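Local coordinates for alginate lyase A1-II' (Sphingomonas sp. A1, PDB 2CWS), which depolymerises the polysaccharide alginate, probably by beta-elimination, through a jelly-roll domain of polysaccharide lyase family 7, at residues K16-L19 with T25-S28; Y40-T43 with M49-W52; Q110-M115 with A121-K126; V184-K189 with L196-K201. All blocks are in the same frame, centred on the assembly; numbering follows the deposited sequence. Where two conformers were deposited one is given.

How the interactions relate
Followed from the N terminus, the four contacts lie in series, none enclosing or crossing another. Interaction 1 closes the short loop between strands 15-18 and 26-27, and interaction 2 the loop between strands 41-43 and 49-54; these two hairpins belong to different sheets and pack together through Leu17, Leu19, Tyr40, Phe41 and Phe51. Interaction 3 closes the hairpin of strands 106-114 and 120-130. Interaction 4 closes the loop from helix 186-189 to strand 197-202, bringing the helix at the end of strand 180-185 against that strand. Strand 197-202 lies beside strand 106-114, so interactions 3 and 4 share backbone bonds, His112 with Tyr199 and Ile114 with Lys197, while Gln18 and Lys201 join interactions 1 and 4.

Interaction 1 of 4, residues K16-L19 with T25-S28; sequences KLQL and TEIS. With SO4 (sulfate ion), chain C.
Leu17 and Ile27 form an antiparallel hydrogen-bonded pair: Leu17 N donates to Ile27 O at 3.0 Å, and Ile27 N donates to Leu17 O at 2.8 Å. Gln18 and Glu26 follow as a non-hydrogen-bonded pair, and Leu19 N then reaches Thr25 O at 2.9 Å where the strands give way to the loop. On the Gln18 and Glu26 face the carboxylate of Glu26 is the hub. Gln18 runs alongside it, and its NE2 donates to Glu26 OE1 at 3.1 Å; the bond stays in the plane of the amide but arrives from above that of the carboxylate, the two planes lying 38° apart. Gln18 OE1 accepts from Lys201, which fixes the amide's rotation. Lys16 comes across Glu26, with NZ on the syn side of OE2 at 2.8 Å and a weak second bond to OE1. Its CG sits between the backbone N and the carbonyl carbon (chi1 67°), and the extended chain beyond sets NZ between the carboxylate and a sulfate, whose O2 it meets at 2.8 Å and which Arg71 also holds. A methionine in place of Lys16 would probably leave Glu26 without its charge partner and the sulfate with one donor fewer. Beneath, the face of Leu17 and Ile27 is apolar: their CB atoms touch, Leu19 CD1 packs on Ile27 CG1 at 3.9 Å, and Leu32 of helix 29-33 covers Leu17 and Ile27. With Lys16 and Gln18 also bonded through their backbones to strand 67-72, the arrangement is a two-stranded beta hairpin at the margin of the larger antiparallel sheet.

Interaction 2 of 4, residues Y40-T43 with M49-W52; sequences YFYT and MTFW
Phe41 turns its edge toward the face of Phe51 in an offset T-shaped stack, the planes 66° apart and CE1 of Phe41 3.7 Å from CE1 of Phe51. The same Phe41 CE1 lies 3.6 Å from Met49 SD, a Met-aromatic contact with the sulfur approaching the ring obliquely. On the other face of this hairpin Tyr42 lies over Thr50. Its CG stands between the backbone N and the carbonyl carbon (chi1 59°), which swings the ring back across the neighbouring strand: Thr50 CB sits over one ring face, and Thr50 CG2 is 3.5 Å from Tyr42 CZ. A serine in place of Tyr42 would probably uncover the Thr50 methyl and take away the CH-pi contact over its CB. At the hairpin's open end Tyr40 and Trp52 meet rim to rim, their planes only 11° apart, with Tyr40 CD1 3.7 Å from Trp52 CE3. The backbone holds these groups in step: Tyr42 N to Thr50 O at 2.9 Å, Thr50 N to Tyr42 O at 2.8 Å, and Trp52 N to Tyr40 O at 2.9 Å. Tyr40 O is bonded by Ser68 OG as well, and Thr50 OG1 turns to Ala48 O. The side chains thus meet through dispersion, aromatic, CH-pi and sulfur contacts, leaving the hydrogen bonding across the contact to the main chain.

Interaction 3 of 4, residues Q110-M115 with A121-K126; sequences QIHGIM and APPLVK. With SO4 (sulfate ion), chain B.
A classic beta bulge sets Leu124 and Val125 together opposite Ile111, whose carbonyl oxygen takes both of their N-H groups: Leu124 N at 2.8 Å from Ile111 O, and Val125 N at 3.0 Å from Ile111 O on a lone pair. Ile111 N answers with a bond to Val125 O. The extra residue shifts the register by one, so that His112 pairs with Pro123, and Gly113 N bonds Pro122 O at 2.9 Å. This bulged hairpin joins strands 106-114 and 120-130, and its Gln-Ile-His sequence is a recognised signature of family 7, lining the cleft of the jelly roll. The His112 ring is held at both nitrogens: ND1 donates to Gly113 O at 2.7 Å within the ring plane, and NE2 points almost straight, at 177°, to sulfate O2 at 2.6 Å. With CG anti to the backbone N (chi1 -154°), one ring face lies against Pro123 N, and Tyr199 meets the ring with its plane nearly parallel. Gln110 NE2 makes a weak bond to the same sulfate, its stronger partner being Glu69; Tyr205 and Arg67 also grip the ion, which probably came from the crystallisation liquor.

Interaction 4 of 4, residues V184-K189 with L196-K201; sequences VDFVGK and LKYYFK
Gly188 N donates to Asp185 OD1 at 2.8 Å, an N-cap bond that closes the first turn of the helix from which Phe186 reaches Tyr198. The donor meets OD1 from well above the carboxylate plane, 61° out of it, and the turn is completed by Lys189 N, bonded to Asp185 O at 3.1 Å. Phe186 is the first residue after the cap, and its CG lies between the backbone N and the carbonyl carbon (chi1 61°), which turns the ring inward. There it presents an edge to the face of Tyr198 in an offset T-shaped pair, planes 70° apart and centroids 5.9 Å apart. The touch is slight and one-cornered: CE1 of Phe186 is 3.7 Å from Tyr198 OH and 4.0 Å from Tyr198 CZ, the two side chains sliding past each other in opposite directions. The hydroxyl is nevertheless satisfied, bonding the carbonyl of Trp193 in the connecting loop, and the Trp193 ring also meets Phe186 edge-to-face. This buried phenol is therefore fixed by its polar end while its ring is packed by hydrocarbon. Leu124 of strand 120-130 touches both Phe186 and Tyr198, and Ile111 of strand 106-114 adds to the packing on Tyr198. Tyr199, next in the strand, instead meets Arg71 in a cation-pi contact. The pair thus spans the two sheets of the jelly roll, joining the short helix 186-189, just after edge strand 180-185, one of the two outermost strands of its sheet, to strand 197-202 of the other.

Interaction 1 of 4, residues K16-L19 with T25-S28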
loop_
_atom_site.group_PDB
_atom_site.type_symbol
_atom_site.label_atom_id
_atom_site.label_comp_id
_atom_site.label_asym_id
_atom_site.label_seq_id
_atom_site.Cartn_x
_atom_site.Cartn_y
_atom_site.Cartn_z
ATOM N N LYS A 16 -0.298 -1.396 11.178
ATOM C CA LYS A 16 -0.943 -0.243 11.821
ATOM C C LYS A 16 -1.706 0.496 10.733
ATOM O O LYS A 16 -1.433 0.316 9.527
ATOM C CB LYS A 16 0.039 0.668 12.559
ATOM C CG LYS A 16 1.017 1.392 11.665
ATOM C CD LYS A 16 1.910 2.341 12.479
ATOM C CE LYS A 16 2.946 3.026 11.605
ATOM N NZ LYS A 16 3.669 4.061 12.372
ATOM N N LEU A 17 -2.674 1.326 11.112
ATOM C CA LEU A 17 -3.505 2.031 10.178
ATOM C C LEU A 17 -3.265 3.529 10.257
ATOM O O LEU A 17 -3.263 4.100 11.355
ATOM C CB LEU A 17 -4.997 1.749 10.516
ATOM C CG LEU A 17 -6.060 2.519 9.694
ATOM C CD1 LEU A 17 -6.039 2.163 8.217
ATOM C CD2 LEU A 17 -7.415 2.229 10.313
ATOM N N GLN A 18 -3.082 4.149 9.104
ATOM C CA GLN A 18 -2.888 5.592 8.965
ATOM C C GLN A 18 -4.157 6.192 8.384
ATOM O O GLN A 18 -4.650 5.699 7.347
ATOM C CB GLN A 18 -1.646 5.840 8.073
ATOM C CG GLN A 18 -0.398 5.295 8.719
ATOM C CD GLN A 18 0.808 5.294 7.830
ATOM O OE1 GLN A 18 0.649 5.034 6.612
ATOM N NE2 GLN A 18 1.974 5.521 8.395
ATOM N N LEU A 19 -4.654 7.238 9.034
ATOM C CA LEU A 19 -5.953 7.835 8.690
ATOM C C LEU A 19 -5.849 9.166 8.000
ATOM O O LEU A 19 -4.851 9.877 8.124
ATOM C CB LEU A 19 -6.767 8.005 9.999
ATOM C CG LEU A 19 -7.125 6.683 10.681
ATOM C CD1 LEU A 19 -7.756 7.032 12.062
ATOM C CD2 LEU A 19 -8.040 5.838 9.856
ATOM N N THR A 25 -4.144 10.625 12.259
ATOM C CA THR A 25 -4.050 9.673 13.377
ATOM C C THR A 25 -3.658 8.283 12.919
ATOM O O THR A 25 -4.050 7.866 11.829
ATOM C CB THR A 25 -5.445 9.660 14.051
ATOM O OG1 THR A 25 -5.729 10.989 14.519
ATOM C CG2 THR A 25 -5.502 8.699 15.248
ATOM N N GLU A 26 -2.897 7.599 13.759
ATOM C CA GLU A 26 -2.579 6.243 13.515
ATOM C C GLU A 26 -3.230 5.343 14.565
ATOM O O GLU A 26 -3.270 5.705 15.757
ATOM C CB GLU A 26 -1.057 5.969 13.578
ATOM C CG GLU A 26 -0.333 6.739 12.459
ATOM C CD GLU A 26 1.127 6.347 12.367
ATOM O OE1 GLU A 26 1.744 6.524 11.319
ATOM O OE2 GLU A 26 1.693 5.776 13.330
ATOM N N ILE A 27 -3.736 4.204 14.123
ATOM C CA ILE A 27 -4.353 3.191 14.989
ATOM C C ILE A 27 -3.391 2.005 15.070
ATOM O O ILE A 27 -2.967 1.467 14.064
ATOM C CB ILE A 27 -5.718 2.723 14.449
ATOM C CG1 ILE A 27 -6.671 3.878 14.124
ATOM C CG2 ILE A 27 -6.369 1.743 15.422
ATOM C CD1 ILE A 27 -6.976 4.821 15.308
ATOM N N SER A 28 -3.081 1.624 16.318
ATOM C CA SER A 28 -2.132 0.569 16.587
ATOM C C SER A 28 -2.672 -0.804 16.165
ATOM O O SER A 28 -3.881 -1.039 16.057
ATOM C CB SER A 28 -1.830 0.507 18.084
ATOM O OG SER A 28 -3.005 0.010 18.744
HETATM S S SO4 C . 6.199 5.450 9.891
HETATM O O1 SO4 C . 5.089 4.633 9.127
HETATM O O2 SO4 C . 6.018 5.238 11.283
HETATM O O3 SO4 C . 7.468 5.103 9.462
HETATM O O4 SO4 C . 5.854 6.807 9.434
#

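Interaction 2 of 4, residues Y40-T43 with M49-W52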
loop_
_atom_site.group_PDB
_atom_site.type_symbol
_atom_site.label_atom_id
_atom_site.label_comp_id
_atom_site.label_asym_id
_atom_site.label_seq_id
_atom_site.Cartn_x
_atom_site.Cartn_y
_atom_site.Cartn_z
ATOM N N TYR A 40 -13.580 5.901 8.268
ATOM C CA TYR A 40 -12.438 5.709 7.384
ATOM C C TYR A 40 -12.073 4.234 7.129
ATOM O O TYR A 40 -11.282 3.945 6.260
ATOM C CB TYR A 40 -11.203 6.353 8.003
ATOM C CG TYR A 40 -11.426 7.825 8.316
ATOM C CD1 TYR A 40 -11.680 8.757 7.344
ATOM C CD2 TYR A 40 -11.314 8.263 9.674
ATOM C CE1 TYR A 40 -11.878 10.120 7.645
ATOM C CE2 TYR A 40 -11.488 9.606 9.957
ATOM C CZ TYR A 40 -11.755 10.518 8.939
ATOM O OH TYR A 40 -11.925 11.851 9.278
ATOM N N PHE A 41 -12.621 3.348 7.956
ATOM C CA PHE A 41 -12.124 1.980 8.019
ATOM C C PHE A 41 -13.206 1.107 8.663
ATOM O O PHE A 41 -13.465 1.279 9.869
ATOM C CB PHE A 41 -10.858 1.977 8.850
ATOM C CG PHE A 41 -10.221 0.618 9.018
ATOM C CD1 PHE A 41 -9.386 0.117 8.022
ATOM C CD2 PHE A 41 -10.429 -0.133 10.185
ATOM C CE1 PHE A 41 -8.744 -1.104 8.184
ATOM C CE2 PHE A 41 -9.771 -1.356 10.351
ATOM C CZ PHE A 41 -8.919 -1.841 9.360
ATOM N N TYR A 42 -13.802 0.220 7.877
ATOM C CA TYR A 42 -14.944 -0.507 8.424
ATOM C C TYR A 42 -15.146 -1.780 7.601
ATOM O O TYR A 42 -14.612 -1.937 6.523
ATOM C CB TYR A 42 -16.204 0.358 8.386
ATOM C CG TYR A 42 -16.615 0.849 7.011
ATOM C CD1 TYR A 42 -17.462 0.116 6.216
ATOM C CD2 TYR A 42 -16.164 2.069 6.544
ATOM C CE1 TYR A 42 -17.857 0.526 4.959
ATOM C CE2 TYR A 42 -16.577 2.550 5.285
ATOM C CZ TYR A 42 -17.414 1.762 4.493
ATOM O OH TYR A 42 -17.881 2.206 3.288
ATOM N N THR A 43 -15.980 -2.667 8.167
ATOM C CA THR A 43 -16.372 -3.879 7.426
ATOM C C THR A 43 -17.672 -3.579 6.710
ATOM O O THR A 43 -18.651 -3.178 7.351
ATOM C CB THR A 43 -16.569 -5.033 8.409
ATOM O OG1 THR A 43 -15.306 -5.329 9.004
ATOM C CG2 THR A 43 -17.144 -6.241 7.670
ATOM N N MET A 49 -12.854 -5.481 4.230
ATOM C CA MET A 49 -12.187 -4.389 4.968
ATOM C C MET A 49 -12.169 -3.192 4.004
ATOM O O MET A 49 -11.587 -3.273 2.908
ATOM C CB MET A 49 -10.810 -4.832 5.384
ATOM C CG MET A 49 -9.924 -3.748 5.980
ATOM S SD MET A 49 -8.478 -4.377 6.827
ATOM C CE MET A 49 -7.677 -5.316 5.536
ATOM N N THR A 50 -12.817 -2.097 4.413
ATOM C CA THR A 50 -13.161 -1.002 3.522
ATOM C C THR A 50 -12.488 0.262 4.033
ATOM O O THR A 50 -12.635 0.623 5.210
ATOM C CB THR A 50 -14.688 -0.871 3.483
ATOM O OG1 THR A 50 -15.267 -2.098 3.105
ATOM C CG2 THR A 50 -15.081 0.174 2.394
ATOM N N PHE A 51 -11.797 0.938 3.122
ATOM C CA PHE A 51 -11.002 2.134 3.422
ATOM C C PHE A 51 -11.629 3.313 2.704
ATOM O O PHE A 51 -11.744 3.280 1.451
ATOM C CB PHE A 51 -9.575 1.975 2.882
ATOM C CG PHE A 51 -8.820 0.776 3.447
ATOM C CD1 PHE A 51 -7.970 0.948 4.542
ATOM C CD2 PHE A 51 -8.942 -0.470 2.867
ATOM C CE1 PHE A 51 -7.230 -0.118 5.011
ATOM C CE2 PHE A 51 -8.212 -1.546 3.358
ATOM C CZ PHE A 51 -7.333 -1.370 4.423
ATOM N N TRP A 52 -12.028 4.347 3.449
ATOM C CA TRP A 52 -12.622 5.547 2.861
ATOM C C TRP A 52 -11.753 6.756 3.219
ATOM O O TRP A 52 -11.337 6.890 4.382
ATOM C CB TRP A 52 -14.092 5.746 3.380
ATOM C CG TRP A 52 -14.620 7.069 2.873
ATOM C CD1 TRP A 52 -15.096 7.281 1.589
ATOM C CD2 TRP A 52 -14.700 8.343 3.525
ATOM N NE1 TRP A 52 -15.468 8.584 1.436
ATOM C CE2 TRP A 52 -15.232 9.273 2.635
ATOM C CE3 TRP A 52 -14.377 8.760 4.859
ATOM C CZ2 TRP A 52 -15.455 10.615 2.931
ATOM C CZ3 TRP A 52 -14.601 10.099 5.167
ATOM C CH2 TRP A 52 -15.142 11.004 4.218
#

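Interaction 3 of 4, residues Q110-M115 with A121-K126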
loop_
_atom_site.group_PDB
_atom_site.type_symbol
_atom_site.label_atom_id
_atom_site.label_comp_id
_atom_site.label_asym_id
_atom_site.label_seq_id
_atom_site.Cartn_x
_atom_site.Cartn_y
_atom_site.Cartn_z
ATOM N N GLN A 110 1.584 -0.701 -1.737
ATOM C CA GLN A 110 2.961 -0.207 -1.941
ATOM C C GLN A 110 3.958 -1.183 -1.347
ATOM O O GLN A 110 3.666 -1.953 -0.427
ATOM C CB GLN A 110 3.241 1.168 -1.257
ATOM C CG GLN A 110 2.172 2.207 -1.516
ATOM C CD GLN A 110 2.639 3.568 -1.072
ATOM O OE1 GLN A 110 3.741 4.006 -1.463
ATOM N NE2 GLN A 110 1.817 4.249 -0.288
ATOM N N ILE A 111 5.198 -1.053 -1.841
ATOM C CA ILE A 111 6.387 -1.332 -1.037
ATOM C C ILE A 111 7.032 0.037 -0.829
ATOM O O ILE A 111 7.345 0.694 -1.829
ATOM C CB ILE A 111 7.391 -2.300 -1.693
ATOM C CG1 ILE A 111 6.776 -3.672 -1.905
ATOM C CG2 ILE A 111 8.643 -2.368 -0.814
ATOM C CD1 ILE A 111 7.737 -4.598 -2.635
ATOM N N HIS A 112 7.263 0.416 0.427
ATOM C CA HIS A 112 7.863 1.698 0.685
ATOM C C HIS A 112 9.266 1.521 1.261
ATOM O O HIS A 112 9.478 0.651 2.150
ATOM C CB HIS A 112 6.968 2.442 1.706
ATOM C CG HIS A 112 7.104 3.917 1.575
ATOM N ND1 HIS A 112 8.223 4.644 1.926
ATOM C CD2 HIS A 112 6.222 4.803 1.081
ATOM C CE1 HIS A 112 8.006 5.929 1.675
ATOM N NE2 HIS A 112 6.779 6.078 1.156
ATOM N N GLY A 113 10.222 2.319 0.762
ATOM C CA GLY A 113 11.514 2.349 1.385
ATOM C C GLY A 113 11.519 3.118 2.687
ATOM O O GLY A 113 10.667 3.961 2.954
ATOM N N ILE A 114 12.561 2.840 3.482
ATOM C CA ILE A 114 12.758 3.573 4.752
ATOM C C ILE A 114 14.244 3.438 5.077
ATOM O O ILE A 114 14.884 2.425 4.736
ATOM C CB ILE A 114 11.866 2.986 5.870
ATOM C CG1 ILE A 114 11.941 3.837 7.169
ATOM C CG2 ILE A 114 12.149 1.515 6.125
ATOM C CD1 ILE A 114 10.829 3.443 8.133
ATOM N N MET A 115 14.795 4.459 5.707
ATOM C CA MET A 115 16.220 4.321 6.135
ATOM C C MET A 115 16.316 3.373 7.292
ATOM O O MET A 115 15.364 3.114 8.011
ATOM C CB MET A 115 16.800 5.674 6.520
ATOM C CG MET A 115 16.601 6.813 5.553
ATOM S SD MET A 115 17.420 6.457 3.973
ATOM C CE MET A 115 19.125 6.557 4.495
ATOM N N ALA A 121 12.257 7.474 3.216
ATOM C CA ALA A 121 12.943 7.179 1.927
ATOM C C ALA A 121 11.868 6.971 0.896
ATOM O O ALA A 121 10.660 6.962 1.237
ATOM C CB ALA A 121 13.871 6.019 2.115
ATOM N N PRO A 122 12.198 6.879 -0.390
ATOM C CA PRO A 122 11.141 6.825 -1.400
ATOM C C PRO A 122 10.331 5.546 -1.391
ATOM O O PRO A 122 10.822 4.503 -0.971
ATOM C CB PRO A 122 11.920 6.933 -2.747
ATOM C CG PRO A 122 13.219 7.612 -2.329
ATOM C CD PRO A 122 13.543 7.011 -0.994
ATOM N N PRO A 123 9.155 5.670 -1.981
ATOM C CA PRO A 123 8.425 4.409 -2.317
ATOM C C PRO A 123 9.281 3.650 -3.315
ATOM O O PRO A 123 9.996 4.254 -4.100
ATOM C CB PRO A 123 7.136 4.863 -2.951
ATOM C CG PRO A 123 7.278 6.318 -3.193
ATOM C CD PRO A 123 8.470 6.869 -2.464
ATOM N N LEU A 124 9.133 2.322 -3.254
ATOM C CA LEU A 124 9.715 1.457 -4.288
ATOM C C LEU A 124 8.670 0.967 -5.293
ATOM O O LEU A 124 8.869 1.099 -6.495
ATOM C CB LEU A 124 10.391 0.244 -3.631
ATOM C CG LEU A 124 10.940 -0.801 -4.653
ATOM C CD1 LEU A 124 12.098 -0.192 -5.470
ATOM C CD2 LEU A 124 11.361 -2.067 -3.927
ATOM N N VAL A 125 7.567 0.399 -4.812
ATOM C CA VAL A 125 6.482 -0.066 -5.689
ATOM C C VAL A 125 5.221 0.677 -5.301
ATOM O O VAL A 125 4.890 0.724 -4.111
ATOM C CB VAL A 125 6.255 -1.581 -5.593
ATOM C CG1 VAL A 125 5.091 -1.995 -6.506
ATOM C CG2 VAL A 125 7.553 -2.349 -5.907
ATOM N N LYS A 126 4.506 1.187 -6.279
ATOM C CA LYS A 126 3.197 1.798 -6.089
ATOM C C LYS A 126 2.197 1.170 -7.022
ATOM O O LYS A 126 2.397 1.183 -8.251
ATOM C CB LYS A 126 3.237 3.318 -6.371
ATOM C CG LYS A 126 4.289 4.033 -5.505
ATOM C CD LYS A 126 4.654 5.431 -6.066
ATOM C CE LYS A 126 5.567 5.251 -7.314
ATOM N NZ LYS A 126 5.941 6.607 -7.839
HETATM S S SO4 B . 4.187 8.351 0.369
HETATM O O1 SO4 B . 3.481 7.000 0.783
HETATM O O2 SO4 B . 5.626 8.273 0.495
HETATM O O3 SO4 B . 3.901 8.656 -0.983
HETATM O O4 SO4 B . 3.712 9.421 1.239
#

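Interaction 4 of 4, residues V184-K189 with L196-K201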
loop_
_atom_site.group_PDB
_atom_site.type_symbol
_atom_site.label_atom_id
_atom_site.label_comp_id
_atom_site.label_asym_id
_atom_site.label_seq_id
_atom_site.Cartn_x
_atom_site.Cartn_y
_atom_site.Cartn_z
ATOM N N VAL A 184 11.065 -6.144 -12.230
ATOM C CA VAL A 184 12.035 -5.040 -12.322
ATOM C C VAL A 184 13.172 -5.310 -11.347
ATOM O O VAL A 184 12.931 -5.491 -10.153
ATOM C CB VAL A 184 11.367 -3.702 -11.987
ATOM C CG1 VAL A 184 12.395 -2.553 -12.026
ATOM C CG2 VAL A 184 10.194 -3.403 -12.925
ATOM N N ASP A 185 14.411 -5.323 -11.843
ATOM C CA ASP A 185 15.570 -5.569 -10.986
ATOM C C ASP A 185 16.022 -4.212 -10.430
ATOM O O ASP A 185 16.802 -3.516 -11.009
ATOM C CB ASP A 185 16.635 -6.314 -11.773
ATOM C CG ASP A 185 17.869 -6.586 -10.938
ATOM O OD1 ASP A 185 17.906 -6.195 -9.768
ATOM O OD2 ASP A 185 18.781 -7.244 -11.526
ATOM N N PHE A 186 15.476 -3.853 -9.261
ATOM C CA PHE A 186 15.726 -2.531 -8.731
ATOM C C PHE A 186 17.127 -2.417 -8.149
ATOM O O PHE A 186 17.793 -1.415 -8.412
ATOM C CB PHE A 186 14.616 -2.088 -7.732
ATOM C CG PHE A 186 14.452 -2.945 -6.484
ATOM C CD1 PHE A 186 15.062 -2.587 -5.297
ATOM C CD2 PHE A 186 13.632 -4.082 -6.507
ATOM C CE1 PHE A 186 14.884 -3.323 -4.144
ATOM C CE2 PHE A 186 13.481 -4.836 -5.369
ATOM C CZ PHE A 186 14.073 -4.458 -4.158
ATOM N N VAL A 187 17.625 -3.427 -7.425
ATOM C CA VAL A 187 19.015 -3.314 -7.016
ATOM C C VAL A 187 19.952 -3.271 -8.226
ATOM O O VAL A 187 20.989 -2.581 -8.158
ATOM C CB VAL A 187 19.333 -4.481 -6.043
ATOM C CG1 VAL A 187 20.807 -4.734 -5.910
ATOM C CG2 VAL A 187 18.665 -4.224 -4.672
ATOM N N GLY A 188 19.605 -3.979 -9.312
ATOM C CA GLY A 188 20.438 -3.918 -10.509
ATOM C C GLY A 188 20.408 -2.544 -11.141
ATOM O O GLY A 188 21.386 -2.156 -11.836
ATOM N N LYS A 189 19.347 -1.775 -10.977
ATOM C CA LYS A 189 19.302 -0.388 -11.479
ATOM C C LYS A 189 20.115 0.549 -10.617
ATOM O O LYS A 189 20.848 1.387 -11.164
ATOM C CB LYS A 189 17.864 0.104 -11.547
ATOM C CG LYS A 189 17.723 1.517 -12.079
ATOM C CD LYS A 189 18.271 1.734 -13.477
ATOM C CE LYS A 189 17.983 3.137 -14.010
ATOM N NZ LYS A 189 18.619 3.103 -15.431
ATOM N N LEU A 196 18.693 0.797 1.889
ATOM C CA LEU A 196 17.366 1.073 2.425
ATOM C C LEU A 196 16.773 -0.235 2.918
ATOM O O LEU A 196 17.130 -1.318 2.475
ATOM C CB LEU A 196 16.484 1.711 1.357
ATOM C CG LEU A 196 16.985 3.053 0.869
ATOM C CD1 LEU A 196 16.024 3.536 -0.229
ATOM C CD2 LEU A 196 17.051 4.096 1.982
ATOM N N LYS A 197 15.791 -0.089 3.822
ATOM C CA LYS A 197 14.897 -1.176 4.210
ATOM C C LYS A 197 13.523 -0.858 3.665
ATOM O O LYS A 197 13.310 0.170 2.996
ATOM C CB LYS A 197 14.859 -1.295 5.732
ATOM C CG LYS A 197 16.289 -1.371 6.301
ATOM C CD LYS A 197 16.953 -2.699 6.020
ATOM C CE LYS A 197 16.388 -3.856 6.803
ATOM N NZ LYS A 197 16.719 -3.976 8.266
ATOM N N TYR A 198 12.563 -1.768 3.894
ATOM C CA TYR A 198 11.278 -1.741 3.197
ATOM C C TYR A 198 10.164 -2.222 4.090
ATOM O O TYR A 198 10.375 -3.016 5.029
ATOM C CB TYR A 198 11.279 -2.702 1.929
ATOM C CG TYR A 198 12.452 -2.346 1.024
ATOM C CD1 TYR A 198 12.294 -1.298 0.100
ATOM C CD2 TYR A 198 13.697 -2.948 1.153
ATOM C CE1 TYR A 198 13.362 -0.921 -0.712
ATOM C CE2 TYR A 198 14.770 -2.557 0.390
ATOM C CZ TYR A 198 14.618 -1.551 -0.535
ATOM O OH TYR A 198 15.639 -1.123 -1.331
ATOM N N TYR A 199 8.956 -1.777 3.792
ATOM C CA TYR A 199 7.751 -2.295 4.415
ATOM C C TYR A 199 6.615 -2.228 3.393
ATOM O O TYR A 199 6.594 -1.370 2.489
ATOM C CB TYR A 199 7.393 -1.526 5.694
ATOM C CG TYR A 199 7.166 -0.055 5.527
ATOM C CD1 TYR A 199 8.219 0.839 5.737
ATOM C CD2 TYR A 199 5.949 0.486 5.156
ATOM C CE1 TYR A 199 8.060 2.196 5.597
ATOM C CE2 TYR A 199 5.764 1.829 4.994
ATOM C CZ TYR A 199 6.827 2.709 5.196
ATOM O OH TYR A 199 6.620 4.054 5.046
ATOM N N PHE A 200 5.666 -3.154 3.537
ATOM C CA PHE A 200 4.482 -3.154 2.692
ATOM C C PHE A 200 3.455 -2.146 3.185
ATOM O O PHE A 200 3.394 -1.808 4.382
ATOM C CB PHE A 200 3.850 -4.540 2.662
ATOM C CG PHE A 200 4.636 -5.591 1.893
ATOM C CD1 PHE A 200 5.189 -6.700 2.502
ATOM C CD2 PHE A 200 4.775 -5.441 0.513
ATOM C CE1 PHE A 200 5.852 -7.654 1.768
ATOM C CE2 PHE A 200 5.448 -6.429 -0.216
ATOM C CZ PHE A 200 5.987 -7.522 0.385
ATOM N N LYS A 201 2.575 -1.710 2.258
ATOM C CA LYS A 201 1.398 -0.930 2.600
ATOM C C LYS A 201 0.239 -1.430 1.757
ATOM O O LYS A 201 0.448 -1.919 0.624
ATOM C CB LYS A 201 1.575 0.586 2.307
ATOM C CG LYS A 201 2.843 1.177 2.895
ATOM C CD LYS A 201 2.781 2.704 2.969
ATOM C CE LYS A 201 2.082 3.143 4.266
ATOM N NZ LYS A 201 1.783 4.600 4.227
#